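Local coordinates for sortase B (Listeria monocytogenes serovar 1/2a, PDB 5JCV), which cleaves the C-terminal sorting signal of surface proteins and, through a thioester intermediate, attaches them covalently to the cell wall, at residues Glu111-Tyr116 with Gln140-Gln145. Sequence-based numbering, arbitrary orientation.
Sequences EIFAVY and QKVKQQ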
loop_
_atom_site.group_PDB
_atom_site.type_symbol
_atom_site.label_atom_id
_atom_site.label_comp_id
_atom_site.label_asym_id
_atom_site.label_seq_id
_atom_site.Cartn_x
_atom_site.Cartn_y
_atom_site.Cartn_z
ATOM N N GLU A 111 -20.134 -6.942 -2.645
ATOM C CA GLU A 111 -21.539 -7.229 -2.807
ATOM C C GLU A 111 -22.117 -7.821 -1.509
ATOM O O GLU A 111 -21.882 -9.001 -1.166
ATOM C CB GLU A 111 -21.700 -8.234 -3.961
ATOM C CG GLU A 111 -22.940 -8.018 -4.786
ATOM C CD GLU A 111 -23.162 -9.052 -5.895
ATOM O OE1 GLU A 111 -22.204 -9.735 -6.366
ATOM O OE2 GLU A 111 -24.348 -9.153 -6.312
ATOM N N ILE A 112 -22.902 -7.017 -0.804
ATOM C CA ILE A 112 -23.450 -7.415 0.482
ATOM C C ILE A 112 -24.446 -8.572 0.350
ATOM O O ILE A 112 -25.362 -8.537 -0.470
ATOM C CB ILE A 112 -24.155 -6.219 1.150
ATOM C CG1 ILE A 112 -23.124 -5.166 1.559
ATOM C CG2 ILE A 112 -24.941 -6.673 2.371
ATOM C CD1 ILE A 112 -23.705 -3.769 1.692
ATOM N N PHE A 113 -24.264 -9.589 1.175
ATOM C CA PHE A 113 -25.147 -10.742 1.194
ATOM C C PHE A 113 -25.738 -11.095 2.581
ATOM O O PHE A 113 -26.690 -11.877 2.658
ATOM C CB PHE A 113 -24.420 -11.940 0.618
ATOM C CG PHE A 113 -23.354 -12.505 1.519
ATOM C CD1 PHE A 113 -23.657 -13.495 2.432
ATOM C CD2 PHE A 113 -22.047 -12.082 1.417
ATOM C CE1 PHE A 113 -22.683 -14.014 3.257
ATOM C CE2 PHE A 113 -21.070 -12.608 2.232
ATOM C CZ PHE A 113 -21.391 -13.570 3.153
ATOM N N ALA A 114 -25.207 -10.511 3.659
ATOM C CA ALA A 114 -25.724 -10.759 5.028
ATOM C C ALA A 114 -25.593 -9.541 5.904
ATOM O O ALA A 114 -24.572 -8.863 5.921
ATOM C CB ALA A 114 -24.991 -11.921 5.690
ATOM N N VAL A 115 -26.631 -9.310 6.676
ATOM C CA VAL A 115 -26.749 -8.143 7.565
ATOM C C VAL A 115 -27.401 -8.620 8.877
ATOM O O VAL A 115 -28.450 -9.232 8.838
ATOM C CB VAL A 115 -27.646 -7.100 6.887
ATOM C CG1 VAL A 115 -28.056 -6.010 7.840
ATOM C CG2 VAL A 115 -26.987 -6.544 5.637
ATOM N N TYR A 116 -26.789 -8.360 10.029
ATOM C CA TYR A 116 -27.441 -8.697 11.309
ATOM C C TYR A 116 -26.801 -7.968 12.459
ATOM O O TYR A 116 -25.698 -7.410 12.325
ATOM C CB TYR A 116 -27.396 -10.214 11.581
ATOM C CG TYR A 116 -26.050 -10.842 11.338
ATOM C CD1 TYR A 116 -25.123 -10.933 12.354
ATOM C CD2 TYR A 116 -25.686 -11.315 10.055
ATOM C CE1 TYR A 116 -23.871 -11.506 12.131
ATOM C CE2 TYR A 116 -24.444 -11.869 9.815
ATOM C CZ TYR A 116 -23.541 -11.947 10.865
ATOM O OH TYR A 116 -22.328 -12.493 10.670
ATOM N N GLN A 140 -23.337 -20.886 5.468
ATOM C CA GLN A 140 -24.656 -21.359 5.834
ATOM C C GLN A 140 -25.105 -20.718 7.157
ATOM O O GLN A 140 -26.213 -20.203 7.254
ATOM C CB GLN A 140 -24.625 -22.892 5.919
ATOM C CG GLN A 140 -25.750 -23.550 6.710
ATOM C CD GLN A 140 -27.109 -23.409 6.045
ATOM O OE1 GLN A 140 -27.216 -22.986 4.887
ATOM N NE2 GLN A 140 -28.161 -23.774 6.775
ATOM N N LYS A 141 -24.244 -20.731 8.170
ATOM C CA LYS A 141 -24.620 -20.176 9.463
ATOM C C LYS A 141 -24.926 -18.677 9.361
ATOM O O LYS A 141 -25.970 -18.242 9.850
ATOM C CB LYS A 141 -23.556 -20.447 10.539
ATOM C CG LYS A 141 -23.411 -21.927 10.891
ATOM C CD LYS A 141 -23.054 -22.187 12.351
ATOM C CE LYS A 141 -22.811 -23.679 12.602
ATOM N NZ LYS A 141 -22.543 -24.034 14.040
ATOM N N VAL A 142 -24.042 -17.895 8.729
ATOM C CA VAL A 142 -24.215 -16.430 8.724
ATOM C C VAL A 142 -25.353 -15.954 7.821
ATOM O O VAL A 142 -25.958 -14.912 8.092
ATOM C CB VAL A 142 -22.935 -15.618 8.398
ATOM C CG1 VAL A 142 -21.821 -15.940 9.369
ATOM C CG2 VAL A 142 -22.499 -15.813 6.957
ATOM N N LYS A 143 -25.651 -16.719 6.772
ATOM C CA LYS A 143 -26.819 -16.446 5.911
ATOM C C LYS A 143 -28.086 -16.633 6.714
ATOM O O LYS A 143 -29.028 -15.846 6.604
ATOM C CB LYS A 143 -26.859 -17.370 4.689
ATOM C CG LYS A 143 -26.275 -16.795 3.402
ATOM C CD LYS A 143 -25.533 -17.862 2.614
ATOM C CE LYS A 143 -25.571 -17.652 1.107
ATOM N NZ LYS A 143 -24.850 -18.780 0.440
ATOM N N GLN A 144 -28.098 -17.675 7.536
ATOM C CA GLN A 144 -29.231 -17.911 8.417
ATOM C C GLN A 144 -29.373 -16.824 9.478
ATOM O O GLN A 144 -30.481 -16.431 9.803
ATOM C CB GLN A 144 -29.131 -19.277 9.077
ATOM C CG GLN A 144 -30.497 -19.879 9.332
ATOM C CD GLN A 144 -30.442 -21.384 9.441
ATOM O OE1 GLN A 144 -29.470 -21.943 9.957
ATOM N NE2 GLN A 144 -31.484 -22.055 8.951
ATOM N N GLN A 145 -28.255 -16.318 9.989
ATOM C CA GLN A 145 -28.277 -15.183 10.926
ATOM C C GLN A 145 -28.794 -13.862 10.297
ATOM O O GLN A 145 -29.260 -12.958 10.997
ATOM C CB GLN A 145 -26.882 -14.987 11.494
ATOM C CG GLN A 145 -26.843 -14.545 12.938
ATOM C CD GLN A 145 -25.456 -14.674 13.560
ATOM O OE1 GLN A 145 -24.558 -15.345 13.017
ATOM N NE2 GLN A 145 -25.268 -14.009 14.706
#
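Tyr116 and Gln145 make the tight part of this contact. The Gln145 chain, extended beyond CG, carries its carboxamide flat over one face of the Tyr116 ring, the two planes 17° apart, with Gln145 CD 3.8 Å from Tyr116 CE1 and displaced toward the rim. Gln145 CB adds a CH-pi contact, 4.2 Å from the centroid of the Tyr116 ring and 12° off its normal. The backbone also closes in, Gln145 O reaching Tyr116 CB at 3.4 Å. At the far end of the ring, a hydrogen bond to Gln180 OE1 ties Tyr116 OH to neighbouring strand 176-182, while Val142 CG1 packs 3.7 Å from that hydroxyl. In the beta-barrel of this sortase domain, helix 132-145 packs against strand 107-118, their local axes 7.5 Å apart and inclined at 62°. A classic beta bulge, in which Phe113 and Ala114 both face Gln180, turns both side chains toward the helix. Packing here is looser but buried: Phe113 CE1, at the ring edge, lies 4.1 Å from Val142 CG2, and Ala114 CB 4.0 Å from Val142 O. Lys143, partly exposed like Gln145, brings CG within 4.3 Å of Phe113 CD1, near the ring plane; its NZ hydrogen-bonds to Val154 O.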